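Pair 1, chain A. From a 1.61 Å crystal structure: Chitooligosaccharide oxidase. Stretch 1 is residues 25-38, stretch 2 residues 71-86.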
# COMPACT_ATOMS: atom_id res chain seq x y z
N GLU A 25 8.50 -11.75 -30.76
CA GLU A 25 8.47 -12.48 -29.46
C GLU A 25 8.01 -13.91 -29.73
O GLU A 25 6.86 -14.10 -30.21
CB GLU A 25 7.53 -11.80 -28.46
CG GLU A 25 7.73 -10.30 -28.28
CD GLU A 25 9.00 -9.87 -27.55
OE1 GLU A 25 9.19 -8.64 -27.38
OE2 GLU A 25 9.78 -10.76 -27.15
N ALA A 26 8.87 -14.89 -29.44
CA ALA A 26 8.43 -16.29 -29.24
C ALA A 26 7.39 -16.28 -28.10
O ALA A 26 6.45 -17.10 -28.16
CB ALA A 26 9.60 -17.20 -28.97
N VAL A 27 7.53 -15.36 -27.12
CA VAL A 27 6.63 -15.35 -25.94
C VAL A 27 5.22 -14.95 -26.41
O VAL A 27 4.27 -15.62 -26.02
CB VAL A 27 7.15 -14.52 -24.75
CG1 VAL A 27 7.32 -13.03 -25.05
CG2 VAL A 27 6.28 -14.73 -23.53
N ASN A 28 5.10 -13.97 -27.30
CA ASN A 28 3.78 -13.56 -27.85
C ASN A 28 3.15 -14.73 -28.63
O ASN A 28 1.99 -15.05 -28.33
CB ASN A 28 3.86 -12.28 -28.68
CG ASN A 28 3.65 -11.06 -27.83
OD1 ASN A 28 2.53 -10.81 -27.34
ND2 ASN A 28 4.72 -10.31 -27.62
N SER A 29 3.88 -15.39 -29.53
CA SER A 29 3.33 -16.52 -30.31
C SER A 29 2.96 -17.67 -29.36
O SER A 29 1.92 -18.27 -29.60
CB SER A 29 4.23 -16.95 -31.45
OG SER A 29 5.59 -16.80 -31.09
N CYS A 30 3.72 -17.88 -28.28
CA CYS A 30 3.41 -18.88 -27.22
C CYS A 30 2.05 -18.54 -26.63
O CYS A 30 1.22 -19.44 -26.50
CB CYS A 30 4.47 -18.95 -26.12
SG CYS A 30 4.13 -20.22 -24.86
N LEU A 31 1.83 -17.27 -26.27
CA LEU A 31 0.58 -16.82 -25.61
C LEU A 31 -0.61 -17.03 -26.56
O LEU A 31 -1.61 -17.64 -26.14
CB LEU A 31 0.74 -15.34 -25.21
CG LEU A 31 1.69 -15.08 -24.03
CD1 LEU A 31 1.91 -13.60 -23.85
CD2 LEU A 31 1.19 -15.73 -22.75
N THR A 32 -0.51 -16.55 -27.79
CA THR A 32 -1.58 -16.68 -28.82
C THR A 32 -1.91 -18.18 -29.00
O THR A 32 -3.11 -18.58 -28.86
CB THR A 32 -1.16 -15.94 -30.10
OG1 THR A 32 0.10 -16.47 -30.50
CG2 THR A 32 -1.02 -14.45 -29.91
N GLN A 33 -0.89 -19.02 -29.17
CA GLN A 33 -1.07 -20.47 -29.38
C GLN A 33 -1.69 -21.11 -28.12
O GLN A 33 -2.42 -22.11 -28.27
CB GLN A 33 0.24 -21.12 -29.82
CG GLN A 33 0.68 -20.66 -31.21
CD GLN A 33 1.75 -21.52 -31.84
OE1 GLN A 33 1.65 -22.75 -31.86
NE2 GLN A 33 2.78 -20.88 -32.37
N ALA A 34 -1.46 -20.56 -26.93
CA ALA A 34 -2.06 -21.09 -25.68
C ALA A 34 -3.45 -20.49 -25.45
O ALA A 34 -4.04 -20.83 -24.39
CB ALA A 34 -1.14 -20.80 -24.51
N LYS A 35 -3.94 -19.67 -26.38
CA LYS A 35 -5.28 -19.02 -26.35
C LYS A 35 -5.33 -18.12 -25.12
O LYS A 35 -6.38 -18.09 -24.41
CB LYS A 35 -6.41 -20.06 -26.33
CG LYS A 35 -6.37 -21.08 -27.45
CD LYS A 35 -7.50 -22.10 -27.42
CE LYS A 35 -7.69 -22.80 -28.75
NZ LYS A 35 -8.91 -23.66 -28.77
N VAL A 36 -4.21 -17.46 -24.83
CA VAL A 36 -4.18 -16.40 -23.79
C VAL A 36 -4.47 -15.08 -24.47
O VAL A 36 -3.75 -14.65 -25.38
CB VAL A 36 -2.84 -16.40 -23.03
CG1 VAL A 36 -2.83 -15.27 -22.01
CG2 VAL A 36 -2.58 -17.72 -22.34
N PRO A 37 -5.53 -14.33 -24.06
CA PRO A 37 -5.75 -13.02 -24.65
C PRO A 37 -4.53 -12.13 -24.41
O PRO A 37 -3.96 -12.18 -23.32
CB PRO A 37 -6.99 -12.44 -23.93
CG PRO A 37 -7.59 -13.62 -23.21
CD PRO A 37 -6.49 -14.65 -23.01
N THR A 38 -4.13 -11.36 -25.40
CA THR A 38 -3.00 -10.41 -25.29
C THR A 38 -3.34 -9.09 -25.99
O THR A 38 -4.30 -9.09 -26.81
CB THR A 38 -1.69 -11.02 -25.83
OG1 THR A 38 -1.79 -11.07 -27.26
CG2 THR A 38 -1.41 -12.40 -25.28
N ALA A 71 -7.05 -20.49 -15.61
CA ALA A 71 -6.40 -21.33 -16.64
C ALA A 71 -5.56 -20.46 -17.58
O ALA A 71 -4.45 -20.90 -17.96
CB ALA A 71 -7.45 -22.12 -17.43
N GLN A 72 -6.02 -19.25 -17.95
CA GLN A 72 -5.26 -18.32 -18.82
C GLN A 72 -4.04 -17.75 -18.07
O GLN A 72 -3.01 -17.51 -18.73
CB GLN A 72 -6.16 -17.23 -19.34
CG GLN A 72 -7.12 -17.73 -20.42
CD GLN A 72 -8.20 -16.74 -20.72
OE1 GLN A 72 -8.24 -15.65 -20.16
NE2 GLN A 72 -9.09 -17.10 -21.65
N VAL A 73 -4.16 -17.51 -16.77
CA VAL A 73 -2.99 -17.06 -15.93
C VAL A 73 -1.94 -18.20 -15.94
O VAL A 73 -0.74 -17.88 -16.21
CB VAL A 73 -3.39 -16.66 -14.50
CG1 VAL A 73 -2.17 -16.23 -13.68
CG2 VAL A 73 -4.42 -15.54 -14.49
N SER A 74 -2.35 -19.45 -15.69
CA SER A 74 -1.42 -20.61 -15.70
C SER A 74 -0.71 -20.66 -17.05
O SER A 74 0.52 -20.78 -17.05
CB SER A 74 -2.10 -21.92 -15.44
OG SER A 74 -2.41 -22.05 -14.08
N ALA A 75 -1.45 -20.62 -18.17
CA ALA A 75 -0.85 -20.70 -19.52
C ALA A 75 0.13 -19.54 -19.73
O ALA A 75 1.22 -19.73 -20.30
CB ALA A 75 -1.92 -20.72 -20.59
N ALA A 76 -0.23 -18.34 -19.27
CA ALA A 76 0.62 -17.16 -19.48
C ALA A 76 1.93 -17.35 -18.70
O ALA A 76 3.00 -17.07 -19.28
CB ALA A 76 -0.08 -15.89 -19.08
N VAL A 77 1.85 -17.79 -17.46
CA VAL A 77 3.06 -18.03 -16.63
C VAL A 77 3.89 -19.12 -17.32
O VAL A 77 5.10 -18.92 -17.46
CB VAL A 77 2.70 -18.39 -15.19
CG1 VAL A 77 3.91 -18.86 -14.39
CG2 VAL A 77 2.03 -17.20 -14.49
N GLU A 78 3.26 -20.18 -17.81
CA GLU A 78 4.03 -21.30 -18.44
C GLU A 78 4.81 -20.75 -19.63
O GLU A 78 6.00 -21.13 -19.81
CB GLU A 78 3.12 -22.46 -18.85
CG GLU A 78 2.74 -23.33 -17.67
CD GLU A 78 1.46 -24.15 -17.79
OE1 GLU A 78 0.81 -24.13 -18.86
OE2 GLU A 78 1.11 -24.74 -16.78
N CYS A 79 4.17 -19.89 -20.41
CA CYS A 79 4.79 -19.23 -21.59
C CYS A 79 6.00 -18.39 -21.18
O CYS A 79 7.03 -18.46 -21.86
CB CYS A 79 3.79 -18.37 -22.35
SG CYS A 79 2.71 -19.34 -23.42
N GLY A 80 5.86 -17.55 -20.16
CA GLY A 80 7.01 -16.78 -19.64
C GLY A 80 8.14 -17.68 -19.16
O GLY A 80 9.31 -17.42 -19.54
N ALA A 81 7.86 -18.69 -18.36
CA ALA A 81 8.87 -19.60 -17.79
C ALA A 81 9.57 -20.33 -18.94
O ALA A 81 10.79 -20.34 -18.95
CB ALA A 81 8.27 -20.57 -16.82
N LYS A 82 8.81 -20.83 -19.91
CA LYS A 82 9.40 -21.58 -21.05
C LYS A 82 10.41 -20.71 -21.81
O LYS A 82 11.40 -21.27 -22.26
CB LYS A 82 8.29 -22.10 -21.98
CG LYS A 82 7.69 -23.44 -21.56
CD LYS A 82 7.01 -24.18 -22.71
CE LYS A 82 5.83 -25.02 -22.27
NZ LYS A 82 4.57 -24.58 -22.94
N HIS A 83 10.23 -19.39 -21.90
CA HIS A 83 11.07 -18.47 -22.71
C HIS A 83 12.03 -17.65 -21.82
O HIS A 83 12.78 -16.81 -22.37
CB HIS A 83 10.20 -17.60 -23.63
CG HIS A 83 9.46 -18.39 -24.66
ND1 HIS A 83 10.05 -18.77 -25.86
CD2 HIS A 83 8.21 -18.91 -24.68
CE1 HIS A 83 9.19 -19.47 -26.57
NE2 HIS A 83 8.05 -19.58 -25.87
N GLY A 84 12.05 -17.94 -20.51
CA GLY A 84 12.98 -17.32 -19.55
C GLY A 84 12.77 -15.82 -19.46
O GLY A 84 13.74 -15.12 -19.13
N VAL A 85 11.53 -15.34 -19.64
CA VAL A 85 11.24 -13.88 -19.53
C VAL A 85 10.72 -13.60 -18.11
O VAL A 85 9.92 -14.38 -17.58
CB VAL A 85 10.29 -13.32 -20.61
CG1 VAL A 85 10.72 -13.77 -22.00
CG2 VAL A 85 8.85 -13.68 -20.35
N ALA A 86 11.19 -12.51 -17.52
CA ALA A 86 10.70 -12.02 -16.21
C ALA A 86 9.20 -11.77 -16.35
O ALA A 86 8.77 -11.29 -17.40
CB ALA A 86 11.46 -10.78 -15.78
O HOH W 1 -8.24 -19.42 -23.41

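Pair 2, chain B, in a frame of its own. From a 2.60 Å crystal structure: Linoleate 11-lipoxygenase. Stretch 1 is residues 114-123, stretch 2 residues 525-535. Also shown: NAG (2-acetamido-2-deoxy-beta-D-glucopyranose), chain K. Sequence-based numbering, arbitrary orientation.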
# COMPACT_ATOMS: atom_id res chain seq x y z
N GLU B 114 1.07 9.08 15.33
CA GLU B 114 0.04 8.25 15.95
C GLU B 114 0.63 7.05 16.69
O GLU B 114 -0.03 6.50 17.58
CB GLU B 114 -0.97 7.78 14.88
CG GLU B 114 -1.51 8.94 14.07
CD GLU B 114 -2.80 8.66 13.31
OE1 GLU B 114 -2.81 7.76 12.46
OE2 GLU B 114 -3.80 9.35 13.55
N ALA B 115 1.83 6.62 16.35
CA ALA B 115 2.50 5.60 17.15
C ALA B 115 2.95 6.18 18.48
O ALA B 115 2.88 5.51 19.51
CB ALA B 115 3.70 5.04 16.40
N ASN B 116 3.43 7.41 18.46
CA ASN B 116 3.86 8.02 19.69
C ASN B 116 2.68 8.23 20.61
O ASN B 116 2.77 8.00 21.82
CB ASN B 116 4.59 9.33 19.38
CG ASN B 116 6.07 9.15 19.18
OD1 ASN B 116 6.85 9.57 20.01
ND2 ASN B 116 6.47 8.51 18.10
N GLU B 117 1.54 8.63 20.05
CA GLU B 117 0.35 8.79 20.87
C GLU B 117 -0.12 7.45 21.42
O GLU B 117 -0.42 7.33 22.62
CB GLU B 117 -0.77 9.46 20.07
CG GLU B 117 -0.49 10.92 19.66
CD GLU B 117 -1.42 11.40 18.51
OE1 GLU B 117 -2.32 10.63 18.11
OE2 GLU B 117 -1.24 12.53 17.98
N THR B 118 -0.16 6.44 20.56
CA THR B 118 -0.58 5.12 21.00
C THR B 118 0.27 4.64 22.17
O THR B 118 -0.25 4.11 23.16
CB THR B 118 -0.47 4.14 19.83
OG1 THR B 118 -1.25 4.62 18.73
CG2 THR B 118 -0.95 2.77 20.24
N PHE B 119 1.59 4.80 22.07
CA PHE B 119 2.47 4.32 23.13
C PHE B 119 2.26 5.10 24.41
O PHE B 119 2.31 4.53 25.51
CB PHE B 119 3.92 4.40 22.68
CG PHE B 119 4.90 3.74 23.62
CD1 PHE B 119 4.80 2.39 23.93
CD2 PHE B 119 5.94 4.47 24.18
CE1 PHE B 119 5.72 1.79 24.77
CE2 PHE B 119 6.85 3.87 25.01
CZ PHE B 119 6.73 2.53 25.31
N ALA B 120 2.04 6.41 24.30
CA ALA B 120 1.76 7.17 25.51
C ALA B 120 0.51 6.65 26.19
O ALA B 120 0.49 6.47 27.41
CB ALA B 120 1.64 8.65 25.18
N ASP B 121 -0.52 6.33 25.42
CA ASP B 121 -1.75 5.79 26.00
C ASP B 121 -1.53 4.44 26.67
O ASP B 121 -1.92 4.23 27.82
CB ASP B 121 -2.81 5.70 24.90
CG ASP B 121 -4.13 5.22 25.42
OD1 ASP B 121 -4.85 6.03 26.02
OD2 ASP B 121 -4.45 4.03 25.22
N ILE B 122 -0.92 3.50 25.96
CA ILE B 122 -0.69 2.18 26.53
C ILE B 122 0.13 2.29 27.80
O ILE B 122 -0.23 1.74 28.85
CB ILE B 122 -0.01 1.26 25.50
CG1 ILE B 122 -0.92 1.05 24.31
CG2 ILE B 122 0.34 -0.03 26.11
CD1 ILE B 122 -0.35 0.10 23.32
N THR B 123 1.25 3.01 27.73
CA THR B 123 2.10 3.15 28.90
C THR B 123 1.32 3.75 30.05
O THR B 123 1.43 3.29 31.19
CB THR B 123 3.31 4.01 28.58
OG1 THR B 123 4.12 3.35 27.60
CG2 THR B 123 4.11 4.25 29.84
N ASN B 525 6.47 -6.74 23.45
CA ASN B 525 6.08 -5.88 24.55
C ASN B 525 5.41 -4.62 23.99
O ASN B 525 5.23 -4.48 22.79
CB ASN B 525 7.29 -5.55 25.41
CG ASN B 525 8.32 -4.76 24.67
OD1 ASN B 525 8.01 -3.84 23.94
ND2 ASN B 525 9.57 -5.11 24.88
N GLU B 526 5.07 -3.68 24.86
CA GLU B 526 4.30 -2.52 24.42
C GLU B 526 5.01 -1.75 23.32
O GLU B 526 4.41 -1.38 22.31
CB GLU B 526 4.01 -1.62 25.62
CG GLU B 526 3.16 -2.26 26.70
CD GLU B 526 3.90 -3.28 27.56
OE1 GLU B 526 5.13 -3.45 27.41
OE2 GLU B 526 3.24 -3.92 28.40
N ARG B 527 6.30 -1.49 23.50
CA ARG B 527 7.05 -0.71 22.53
C ARG B 527 7.18 -1.47 21.22
O ARG B 527 7.05 -0.90 20.13
CB ARG B 527 8.42 -0.37 23.11
CG ARG B 527 9.39 0.16 22.11
CD ARG B 527 9.62 1.61 22.34
NE ARG B 527 10.32 1.80 23.59
CZ ARG B 527 10.74 2.98 24.04
NH1 ARG B 527 10.52 4.08 23.33
NH2 ARG B 527 11.37 3.05 25.20
N GLN B 528 7.44 -2.77 21.31
CA GLN B 528 7.63 -3.57 20.12
C GLN B 528 6.33 -3.71 19.35
O GLN B 528 6.33 -3.70 18.12
CB GLN B 528 8.19 -4.93 20.52
CG GLN B 528 9.48 -4.82 21.27
CD GLN B 528 9.93 -6.09 21.93
OE1 GLN B 528 9.14 -6.85 22.47
NE2 GLN B 528 11.23 -6.33 21.90
N ALA B 529 5.21 -3.81 20.07
CA ALA B 529 3.89 -3.92 19.46
C ALA B 529 3.50 -2.64 18.75
O ALA B 529 2.97 -2.67 17.64
CB ALA B 529 2.86 -4.26 20.53
N VAL B 530 3.75 -1.50 19.40
CA VAL B 530 3.52 -0.22 18.74
C VAL B 530 4.41 -0.11 17.51
O VAL B 530 4.03 0.50 16.51
CB VAL B 530 3.75 0.94 19.72
CG1 VAL B 530 3.62 2.25 19.04
CG2 VAL B 530 2.73 0.86 20.80
N GLU B 531 5.59 -0.71 17.56
CA GLU B 531 6.51 -0.55 16.45
C GLU B 531 6.10 -1.43 15.28
O GLU B 531 6.32 -1.07 14.12
CB GLU B 531 7.93 -0.87 16.93
CG GLU B 531 8.97 0.17 16.57
CD GLU B 531 8.56 1.59 16.91
OE1 GLU B 531 8.74 2.00 18.08
OE2 GLU B 531 8.08 2.31 16.00
N GLN B 532 5.50 -2.59 15.58
CA GLN B 532 4.94 -3.41 14.52
C GLN B 532 3.76 -2.69 13.89
O GLN B 532 3.73 -2.47 12.67
CB GLN B 532 4.56 -4.78 15.07
CG GLN B 532 3.51 -5.47 14.21
CD GLN B 532 3.39 -6.97 14.41
OE1 GLN B 532 4.21 -7.63 15.04
NE2 GLN B 532 2.33 -7.53 13.85
N VAL B 533 2.81 -2.23 14.70
CA VAL B 533 1.68 -1.56 14.09
C VAL B 533 2.13 -0.32 13.33
O VAL B 533 1.54 0.04 12.32
CB VAL B 533 0.59 -1.25 15.14
CG1 VAL B 533 -0.60 -0.64 14.48
CG2 VAL B 533 0.15 -2.50 15.77
N SER B 534 3.23 0.30 13.75
CA SER B 534 3.67 1.53 13.11
C SER B 534 4.32 1.26 11.76
O SER B 534 4.13 2.03 10.80
CB SER B 534 4.62 2.27 14.03
OG SER B 534 5.08 3.45 13.40
N LEU B 535 5.09 0.18 11.65
CA LEU B 535 5.64 -0.22 10.36
C LEU B 535 4.54 -0.65 9.38
O LEU B 535 4.53 -0.24 8.20
CB LEU B 535 6.64 -1.35 10.58
CG LEU B 535 7.22 -1.97 9.32
CD1 LEU B 535 8.08 -0.98 8.53
CD2 LEU B 535 7.99 -3.18 9.70
C1 NAG K . 7.87 8.31 17.85
C2 NAG K . 8.12 6.83 17.71
C3 NAG K . 9.59 6.58 17.42
C4 NAG K . 10.01 7.36 16.20
C5 NAG K . 9.70 8.82 16.43
C6 NAG K . 10.00 9.68 15.24
C7 NAG K . 7.04 5.00 18.92
C8 NAG K . 6.67 4.47 20.26
N2 NAG K . 7.70 6.15 18.92
O3 NAG K . 9.80 5.20 17.15
O4 NAG K . 11.40 7.18 15.95
O5 NAG K . 8.31 8.97 16.70
O6 NAG K . 9.59 11.01 15.53
O7 NAG K . 6.78 4.40 17.90

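Both pairs set two helices side by side in nearly antiparallel fashion. In pair 1 the axes of helices 26-33 and 71-83 approach to 9.2 Å with 151° between their N-to-C directions; in pair 2, helices 114-123 and 526-535 approach to 9.7 Å at 153°. Superposing N, CA and C of 14 central residues gives an RMSD of 0.5 Å, so the frames are equivalent and differences in packing can be read from the side chains.

The central match is Cys A79 with Val B530, whose CA atoms fall 0.3 Å apart and whose side-chain centres fall 0.8 Å apart. Both CA-to-CB bonds point toward the opposing helix, yet they close the gap differently. Cys A79 SG is bonded to Cys A30 SG at 2.2 Å, a disulfide with chi3 of -81°. The position of Cys A30 is taken in pair 2 by Thr B118, and there the link is mere contact: Thr B118 CG2 lies 4.2 Å from Val B530 CG2. Val B530 instead works as a knob, seated among Ala B115, Thr B118, Phe B119 and Ile B122, with its CG1 3.8 Å from Ala B115 CB and its CG2 4.1 Å from Ile B122 CD1.

Around this centre, bulk is distributed differently. Leu A31 matches Phe B119; both start sideways and bring their ends nearer the partner helix. Leu A31 CD2 reaches Cys A79 CB at 3.7 Å and Ala A76 CB at 3.9 Å. The Phe B119 ring meets Arg B527, the match of Ala A76, with CE1 3.6 Å from Arg B527 N, and its CZ lies over one face of the guanidinium. At the next match, Ala A34 CB lies 4.0 Å from Ala A75 CB, whereas Ile B122 CG2 packs 3.6 Å from Glu B526 CG: two small residues against two longer ones.

At the other end, Val A27 matches Ala B115, and His A83 matches Ser B534. The imidazole has Val A27 CA over one face, with Val A27 CA 4.1 Å from His A83 CD2; in pair 2 a smaller couple suffices, Ala B115 CB lying 3.7 Å from Ser B534 OG. Asn A28 and Asn B116 coincide, but Asn B116 ND2 carries a glycan, bonded to NAG C1 at 1.4 Å, whose C8 reaches 3.7 Å from Phe B119 CB.

Neither pair has a direct hydrogen bond between its stretches. In pair 1 a water bridges them, donating to Lys A35 O at 2.5 Å and accepting from Gln A72 NE2 at 3.0 Å.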